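Local coordinates for FAD-binding PCMH-type domain-containing protein (PDB 6YJO) that binds FAD, which it holds by two covalent links, and probably works as an oxygen-dependent flavin oxidase of oligosaccharides, at residues I195-N199 against L489-F495; D212-A216 against K481-L485. One frame throughout, in Å; residues are numbered along the deposited sequence.

Contact 1 of 2, residues I195-N199 against L489-F495. With NAG (2-acetamido-2-deoxy-beta-D-glucopyranose), chain B.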
ATOM      1  N   ILE A 195      15.697  -1.679  12.593  1.00 44.03           N
ATOM      2  CA  ILE A 195      15.206  -2.945  12.062  1.00 45.62           C
ATOM      3  C   ILE A 195      15.937  -4.090  12.745  1.00 45.76           C
ATOM      4  O   ILE A 195      17.131  -3.991  13.048  1.00 46.15           O
ATOM      5  CB  ILE A 195      15.382  -3.011  10.530  1.00 47.26           C
ATOM      6  CG1 ILE A 195      14.866  -4.345   9.988  1.00 48.98           C
ATOM      7  CG2 ILE A 195      16.845  -2.805  10.140  1.00 47.43           C
ATOM      8  CD1 ILE A 195      14.805  -4.394   8.475  1.00 49.55           C
ATOM      9  N   VAL A 196      15.214  -5.177  12.993  1.00 46.02           N
ATOM     10  CA  VAL A 196      15.762  -6.374  13.624  1.00 47.62           C
ATOM     11  C   VAL A 196      15.958  -7.431  12.547  1.00 46.83           C
ATOM     12  O   VAL A 196      14.986  -7.911  11.948  1.00 46.56           O
ATOM     13  CB  VAL A 196      14.839  -6.889  14.741  1.00 49.89           C
ATOM     14  CG1 VAL A 196      15.437  -8.120  15.416  1.00 51.31           C
ATOM     15  CG2 VAL A 196      14.581  -5.791  15.763  1.00 50.37           C
ATOM     16  N   LEU A 197      17.209  -7.803  12.305  1.00 46.27           N
ATOM     17  CA  LEU A 197      17.501  -8.834  11.324  1.00 49.79           C
ATOM     18  C   LEU A 197      17.208 -10.220  11.905  1.00 51.69           C
ATOM     19  O   LEU A 197      17.003 -10.396  13.110  1.00 49.61           O
ATOM     20  CB  LEU A 197      18.953  -8.737  10.861  1.00 51.75           C
ATOM     21  CG  LEU A 197      19.431  -7.332  10.496  1.00 51.70           C
ATOM     22  CD1 LEU A 197      20.850  -7.377   9.939  1.00 53.51           C
ATOM     23  CD2 LEU A 197      18.476  -6.675   9.505  1.00 51.83           C
ATOM     24  N   THR A 198      17.203 -11.220  11.019  1.00 56.01           N
ATOM     25  CA  THR A 198      16.748 -12.555  11.401  1.00 60.69           C
ATOM     26  C   THR A 198      17.517 -13.116  12.592  1.00 65.70           C
ATOM     27  O   THR A 198      16.979 -13.951  13.330  1.00 66.73           O
ATOM     28  CB  THR A 198      16.864 -13.513  10.215  1.00 60.02           C
ATOM     29  OG1 THR A 198      16.417 -14.817  10.610  1.00 60.90           O
ATOM     30  CG2 THR A 198      18.298 -13.592   9.718  1.00 59.53           C
ATOM     31  N   ASN A 199      18.761 -12.688  12.799  1.00 67.43           N
ATOM     32  CA  ASN A 199      19.561 -13.190  13.910  1.00 69.88           C
ATOM     33  C   ASN A 199      19.348 -12.401  15.195  1.00 60.12           C
ATOM     34  O   ASN A 199      20.074 -12.623  16.170  1.00 57.03           O
ATOM     35  CB  ASN A 199      21.048 -13.201  13.540  1.00 78.83           C
ATOM     36  CG  ASN A 199      21.551 -11.855  13.047  1.00 82.88           C
ATOM     37  OD1 ASN A 199      20.900 -10.824  13.219  1.00 83.23           O
ATOM     38  ND2 ASN A 199      22.728 -11.869  12.428  1.00 83.50           N
ATOM     39  N   LEU A 489      21.056 -11.783   4.278  1.00 53.24           N
ATOM     40  CA  LEU A 489      20.462 -11.389   5.548  1.00 51.15           C
ATOM     41  C   LEU A 489      19.509 -12.425   6.124  1.00 48.95           C
ATOM     42  O   LEU A 489      19.522 -12.656   7.334  1.00 49.76           O
ATOM     43  CB  LEU A 489      19.728 -10.056   5.373  1.00 49.18           C
ATOM     44  CG  LEU A 489      20.615  -8.936   4.813  1.00 48.50           C
ATOM     45  CD1 LEU A 489      19.824  -7.655   4.583  1.00 46.69           C
ATOM     46  CD2 LEU A 489      21.806  -8.681   5.732  1.00 48.94           C
ATOM     47  N   ASP A 490      18.678 -13.054   5.299  1.00 47.31           N
ATOM     48  CA  ASP A 490      17.730 -14.071   5.751  1.00 46.62           C
ATOM     49  C   ASP A 490      17.879 -15.293   4.855  1.00 47.87           C
ATOM     50  O   ASP A 490      17.030 -15.560   3.996  1.00 47.52           O
ATOM     51  CB  ASP A 490      16.298 -13.532   5.728  1.00 44.70           C
ATOM     52  CG  ASP A 490      15.330 -14.401   6.507  1.00 45.59           C
ATOM     53  OD1 ASP A 490      15.792 -15.251   7.299  1.00 47.21           O
ATOM     54  OD2 ASP A 490      14.104 -14.232   6.327  1.00 44.80           O
ATOM     55  N   PRO A 491      18.957 -16.070   5.035  1.00 49.70           N
ATOM     56  CA  PRO A 491      19.228 -17.175   4.106  1.00 51.55           C
ATOM     57  C   PRO A 491      18.323 -18.371   4.348  1.00 53.38           C
ATOM     58  O   PRO A 491      17.923 -19.055   3.401  1.00 54.62           O
ATOM     59  CB  PRO A 491      20.703 -17.514   4.377  1.00 53.41           C
ATOM     60  CG  PRO A 491      21.106 -16.724   5.635  1.00 52.68           C
ATOM     61  CD  PRO A 491      19.859 -16.108   6.197  1.00 51.08           C
ATOM     62  N   LYS A 492      17.991 -18.630   5.611  1.00 53.96           N
ATOM     63  CA  LYS A 492      17.049 -19.685   5.953  1.00 56.19           C
ATOM     64  C   LYS A 492      15.605 -19.273   5.700  1.00 56.46           C
ATOM     65  O   LYS A 492      14.696 -20.083   5.913  1.00 54.27           O
ATOM     66  CB  LYS A 492      17.238 -20.094   7.417  1.00 59.66           C
ATOM     67  CG  LYS A 492      18.667 -20.518   7.751  1.00 63.03           C
ATOM     68  CD  LYS A 492      18.745 -21.295   9.060  1.00 67.36           C
ATOM     69  CE  LYS A 492      19.989 -20.936   9.865  1.00 68.45           C
ATOM     70  NZ  LYS A 492      20.109 -21.766  11.098  1.00 71.83           N
ATOM     71  N   ASP A 493      15.384 -18.038   5.245  1.00 54.38           N
ATOM     72  CA  ASP A 493      14.057 -17.530   4.905  1.00 54.63           C
ATOM     73  C   ASP A 493      13.121 -17.598   6.110  1.00 55.18           C
ATOM     74  O   ASP A 493      11.997 -18.099   6.033  1.00 55.63           O
ATOM     75  CB  ASP A 493      13.470 -18.280   3.707  1.00 56.95           C
ATOM     76  CG  ASP A 493      12.388 -17.488   3.004  1.00 56.97           C
ATOM     77  OD1 ASP A 493      12.000 -16.414   3.515  1.00 55.31           O
ATOM     78  OD2 ASP A 493      11.927 -17.936   1.934  1.00 59.09           O
ATOM     79  N   MET A 494      13.603 -17.079   7.239  1.00 57.75           N
ATOM     80  CA  MET A 494      12.763 -16.966   8.427  1.00 60.34           C
ATOM     81  C   MET A 494      11.574 -16.043   8.171  1.00 60.40           C
ATOM     82  O   MET A 494      10.423 -16.400   8.449  1.00 62.70           O
ATOM     83  CB  MET A 494      13.603 -16.460   9.600  1.00 62.17           C
ATOM     84  CG  MET A 494      12.822 -15.723  10.668  1.00 63.90           C
ATOM     85  SD  MET A 494      13.751 -15.634  12.205  1.00 68.99           S
ATOM     86  CE  MET A 494      12.974 -14.227  12.981  1.00 67.19           C
ATOM     87  N   PHE A 495      11.834 -14.850   7.641  1.00 54.66           N
ATOM     88  CA  PHE A 495      10.776 -13.881   7.357  1.00 51.49           C
ATOM     89  C   PHE A 495      10.130 -14.281   6.040  1.00 50.21           C
ATOM     90  O   PHE A 495      10.481 -13.788   4.967  1.00 49.76           O
ATOM     91  CB  PHE A 495      11.334 -12.465   7.319  1.00 47.68           C
ATOM     92  CG  PHE A 495      12.104 -12.096   8.549  1.00 46.13           C
ATOM     93  CD1 PHE A 495      11.477 -12.054   9.783  1.00 44.37           C
ATOM     94  CD2 PHE A 495      13.455 -11.796   8.475  1.00 45.79           C
ATOM     95  CE1 PHE A 495      12.180 -11.719  10.918  1.00 44.59           C
ATOM     96  CE2 PHE A 495      14.164 -11.459   9.607  1.00 45.05           C
ATOM     97  CZ  PHE A 495      13.525 -11.419  10.831  1.00 44.65           C
TER
HETATM   98  C1  NAG B   1      23.356 -10.691  11.892  1.00 46.47           C
HETATM   99  C2  NAG B   1      24.786 -10.569  12.406  1.00 47.24           C
HETATM  100  C3  NAG B   1      25.477  -9.347  11.798  1.00 49.00           C
HETATM  101  C4  NAG B   1      25.337  -9.325  10.281  1.00 49.61           C
HETATM  102  C5  NAG B   1      23.880  -9.523   9.876  1.00 49.48           C
HETATM  103  C6  NAG B   1      23.700  -9.666   8.383  1.00 49.99           C
HETATM  104  C7  NAG B   1      25.619 -11.227  14.621  1.00 46.05           C
HETATM  105  C8  NAG B   1      25.499 -11.021  16.102  1.00 43.15           C
HETATM  106  N2  NAG B   1      24.801 -10.492  13.858  1.00 46.84           N
HETATM  107  O3  NAG B   1      26.856  -9.374  12.155  1.00 49.57           O
HETATM  108  O4  NAG B   1      25.730  -8.046   9.796  1.00 53.39           O
HETATM  109  O5  NAG B   1      23.359 -10.718  10.473  1.00 49.91           O
HETATM  110  O6  NAG B   1      23.965 -10.996   7.957  1.00 52.37           O
HETATM  111  O7  NAG B   1      26.417 -12.023  14.137  1.00 48.07           O
HETATM  112  O   HOH W   1      17.446 -10.681   8.361  1.00 35.11           O
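A buried loop-to-loop contact joins the turn after strand 190-196 to the loop that follows helix 479-489, with Thr198 pushed in among Leu489, Asp490, Met494 and Phe495. CE2 of Phe495 lies 3.3 Å from CA of Thr198, which meets the ring obliquely, while C of Leu197 and N of Thr198 lie at its edge. OG1 of Thr198 stands anti to the backbone N (chi1 180°), which carries it to SD of Met494 at 3.2 Å and into a weak hydrogen bond, 3.4 Å, with OD1 of Asp490. That carboxylate organises the C-terminal loop: OD1 of Asp490 accepts the N-H of Met494 (N to OD1 2.9 Å), on its syn side but 26° out of the carboxylate plane, and OD2, through its syn lone pair, accepts that of Phe495 (N to OD2 2.7 Å). Lys486 adds a salt bridge to Asp490. In this PCMH-type flavoprotein the contact sets part of the berberine-like family region against part of the FAD-binding one. A water bridges the loops, accepting from N of Thr198 at 2.7 Å and donating weakly to O of Leu489. On the glycan side, ND2 of Asn199 carries the N-linked N-acetylglucosamine, whose C6 rests 3.4 Å from CD2 of Leu489 and whose C5 approaches CD1 of Leu197.

Contact 2 of 2, residues D212-A216 against K481-L485; sequences DLTWA and KLKKL
NZ of Lys481 is held between a carboxylate and an aromatic face: it forms a weak, 3.4 Å hydrogen bond within a salt bridge to OD1 of Asp212, and it stands 3.6 Å from the centroid of the five-membered ring of Trp215, only 11° off the ring normal, a cation-pi contact. The lysine chain runs extended over the indole, its first torsion pointing CG away from the main-chain nitrogen (chi1 -158°), and this lays its methylenes across the same face. CD of Lys481 makes a CH-pi contact with the six-membered ring of Trp215, 3.4 Å from its centroid, while CB comes near CH2 of the tryptophan. The ammonium and the aliphatic chain together span both rings on one face of the indole, and the nearby carboxylate probably offsets part of the lysine charge. Asp212 reaches the lysine at about a right angle.

These residues belong to helices 211-220 and 479-489, whose local axes approach to 10.6 Å and cross at -120°. The pairing sets the C-terminal helix of the berberine-like region against the helix that follows strand 202-206. Farther along the pair the contacts are mainly apolar. CD2 of Leu482 meets CZ3 of Trp215 at 3.7 Å, its approach oblique to the ring, and also touches CB of Ala216. Leu485 brings CD2 against CB of Ala216 (3.6 Å) and the backbone O of Asp212 (3.4 Å). Beyond the helix pair, Asn407, Ala409 and Ser478 also touch the Trp215 side chain.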
ATOM      1  N   ASP A 212      22.364  -0.868   0.626  1.00 43.39           N
ATOM      2  CA  ASP A 212      21.559  -1.877  -0.055  1.00 43.86           C
ATOM      3  C   ASP A 212      20.361  -2.305   0.784  1.00 43.84           C
ATOM      4  O   ASP A 212      19.261  -2.489   0.251  1.00 43.64           O
ATOM      5  CB  ASP A 212      22.417  -3.098  -0.392  1.00 46.69           C
ATOM      6  CG  ASP A 212      23.413  -2.831  -1.503  1.00 48.64           C
ATOM      7  OD1 ASP A 212      23.206  -1.883  -2.290  1.00 48.90           O
ATOM      8  OD2 ASP A 212      24.404  -3.584  -1.592  1.00 50.05           O
ATOM      9  N   LEU A 213      20.560  -2.492   2.090  1.00 42.33           N
ATOM     10  CA  LEU A 213      19.443  -2.830   2.965  1.00 40.24           C
ATOM     11  C   LEU A 213      18.369  -1.750   2.917  1.00 39.33           C
ATOM     12  O   LEU A 213      17.178  -2.045   2.756  1.00 37.79           O
ATOM     13  CB  LEU A 213      19.950  -3.035   4.392  1.00 41.20           C
ATOM     14  CG  LEU A 213      18.907  -3.269   5.485  1.00 43.35           C
ATOM     15  CD1 LEU A 213      17.912  -4.343   5.065  1.00 44.03           C
ATOM     16  CD2 LEU A 213      19.604  -3.654   6.781  1.00 45.20           C
ATOM     17  N   THR A 214      18.779  -0.483   3.042  1.00 41.48           N
ATOM     18  CA  THR A 214      17.827   0.620   2.957  1.00 41.49           C
ATOM     19  C   THR A 214      17.164   0.658   1.588  1.00 40.41           C
ATOM     20  O   THR A 214      15.980   0.993   1.466  1.00 39.06           O
ATOM     21  CB  THR A 214      18.545   1.941   3.240  1.00 45.90           C
ATOM     22  OG1 THR A 214      19.224   1.861   4.500  1.00 47.90           O
ATOM     23  CG2 THR A 214      17.568   3.110   3.272  1.00 46.55           C
ATOM     24  N   TRP A 215      17.919   0.320   0.543  1.00 41.85           N
ATOM     25  CA  TRP A 215      17.356   0.246  -0.800  1.00 41.58           C
ATOM     26  C   TRP A 215      16.234  -0.784  -0.864  1.00 43.19           C
ATOM     27  O   TRP A 215      15.195  -0.545  -1.492  1.00 43.34           O
ATOM     28  CB  TRP A 215      18.475  -0.086  -1.787  1.00 39.10           C
ATOM     29  CG  TRP A 215      18.037  -0.415  -3.177  1.00 37.68           C
ATOM     30  CD1 TRP A 215      17.870   0.455  -4.217  1.00 39.29           C
ATOM     31  CD2 TRP A 215      17.746  -1.716  -3.694  1.00 38.03           C
ATOM     32  NE1 TRP A 215      17.483  -0.227  -5.347  1.00 39.96           N
ATOM     33  CE2 TRP A 215      17.398  -1.562  -5.051  1.00 39.03           C
ATOM     34  CE3 TRP A 215      17.742  -2.999  -3.138  1.00 38.87           C
ATOM     35  CZ2 TRP A 215      17.046  -2.641  -5.858  1.00 40.19           C
ATOM     36  CZ3 TRP A 215      17.390  -4.067  -3.938  1.00 39.75           C
ATOM     37  CH2 TRP A 215      17.053  -3.884  -5.285  1.00 40.88           C
ATOM     38  N   ALA A 216      16.420  -1.932  -0.204  1.00 43.19           N
ATOM     39  CA  ALA A 216      15.381  -2.957  -0.194  1.00 40.49           C
ATOM     40  C   ALA A 216      14.202  -2.537   0.674  1.00 38.48           C
ATOM     41  O   ALA A 216      13.049  -2.852   0.358  1.00 38.69           O
ATOM     42  CB  ALA A 216      15.960  -4.285   0.295  1.00 38.83           C
ATOM     43  N   LYS A 481      18.941  -8.383  -7.407  1.00 51.00           N
ATOM     44  CA  LYS A 481      19.608  -7.742  -6.278  1.00 48.60           C
ATOM     45  C   LYS A 481      18.865  -8.028  -4.976  1.00 44.27           C
ATOM     46  O   LYS A 481      19.489  -8.252  -3.932  1.00 43.99           O
ATOM     47  CB  LYS A 481      19.709  -6.238  -6.531  1.00 48.73           C
ATOM     48  CG  LYS A 481      20.791  -5.520  -5.734  1.00 49.09           C
ATOM     49  CD  LYS A 481      20.382  -4.080  -5.447  1.00 49.22           C
ATOM     50  CE  LYS A 481      21.567  -3.131  -5.341  1.00 48.65           C
ATOM     51  NZ  LYS A 481      21.114  -1.748  -4.998  1.00 47.85           N
ATOM     52  N   LEU A 482      17.529  -8.027  -5.022  1.00 43.46           N
ATOM     53  CA  LEU A 482      16.741  -8.388  -3.847  1.00 45.74           C
ATOM     54  C   LEU A 482      17.036  -9.820  -3.410  1.00 48.17           C
ATOM     55  O   LEU A 482      17.243 -10.091  -2.221  1.00 49.37           O
ATOM     56  CB  LEU A 482      15.250  -8.214  -4.143  1.00 44.03           C
ATOM     57  CG  LEU A 482      14.696  -6.789  -4.200  1.00 42.59           C
ATOM     58  CD1 LEU A 482      13.347  -6.758  -4.913  1.00 41.81           C
ATOM     59  CD2 LEU A 482      14.556  -6.209  -2.800  1.00 42.76           C
ATOM     60  N   LYS A 483      17.048 -10.758  -4.361  1.00 49.15           N
ATOM     61  CA  LYS A 483      17.355 -12.144  -4.024  1.00 49.77           C
ATOM     62  C   LYS A 483      18.784 -12.284  -3.513  1.00 49.26           C
ATOM     63  O   LYS A 483      19.056 -13.092  -2.617  1.00 48.36           O
ATOM     64  CB  LYS A 483      17.133 -13.037  -5.241  1.00 50.47           C
ATOM     65  CG  LYS A 483      15.678 -13.198  -5.636  1.00 50.20           C
ATOM     66  CD  LYS A 483      15.549 -13.819  -7.018  1.00 52.31           C
ATOM     67  CE  LYS A 483      14.884 -15.184  -6.967  1.00 54.12           C
ATOM     68  NZ  LYS A 483      15.618 -16.153  -6.104  1.00 54.37           N
ATOM     69  N   LYS A 484      19.716 -11.510  -4.078  1.00 50.10           N
ATOM     70  CA  LYS A 484      21.089 -11.547  -3.586  1.00 52.37           C
ATOM     71  C   LYS A 484      21.156 -11.062  -2.146  1.00 51.18           C
ATOM     72  O   LYS A 484      21.865 -11.642  -1.315  1.00 51.50           O
ATOM     73  CB  LYS A 484      21.992 -10.694  -4.476  1.00 53.91           C
ATOM     74  CG  LYS A 484      23.475 -10.866  -4.188  1.00 58.04           C
ATOM     75  CD  LYS A 484      24.336 -10.012  -5.108  1.00 62.01           C
ATOM     76  CE  LYS A 484      24.491  -8.591  -4.592  1.00 63.13           C
ATOM     77  NZ  LYS A 484      25.229  -8.536  -3.301  1.00 64.62           N
ATOM     78  N   LEU A 485      20.402 -10.007  -1.830  1.00 50.37           N
ATOM     79  CA  LEU A 485      20.414  -9.447  -0.484  1.00 49.14           C
ATOM     80  C   LEU A 485      19.650 -10.324   0.500  1.00 48.68           C
ATOM     81  O   LEU A 485      20.012 -10.392   1.679  1.00 43.33           O
ATOM     82  CB  LEU A 485      19.823  -8.040  -0.517  1.00 46.57           C
ATOM     83  CG  LEU A 485      19.752  -7.260   0.792  1.00 45.84           C
ATOM     84  CD1 LEU A 485      21.116  -7.169   1.455  1.00 45.26           C
ATOM     85  CD2 LEU A 485      19.197  -5.875   0.507  1.00 45.11           C
TER

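Contact 1 and contact 2 share helix 479-489: residues 481-485 pack on helix 211-220, and the end of the same helix leads into the loop that meets residues 195-199. Their centres are 13 Å apart and the two are continuous through leucines, CD1 of Leu489 lying 3.9 Å from CD1 of Leu213 and CD2 of Leu197 lying 4.2 Å from CD2 of Leu213. Both sit near the cofactor: the side chain of Phe495 is about 7 Å from the flavin-adenine dinucleotide and that of Leu213 about 10 Å. The glycan borders both, with the side chain of Leu213 about 4 Å from a bound N-acetylglucosamine.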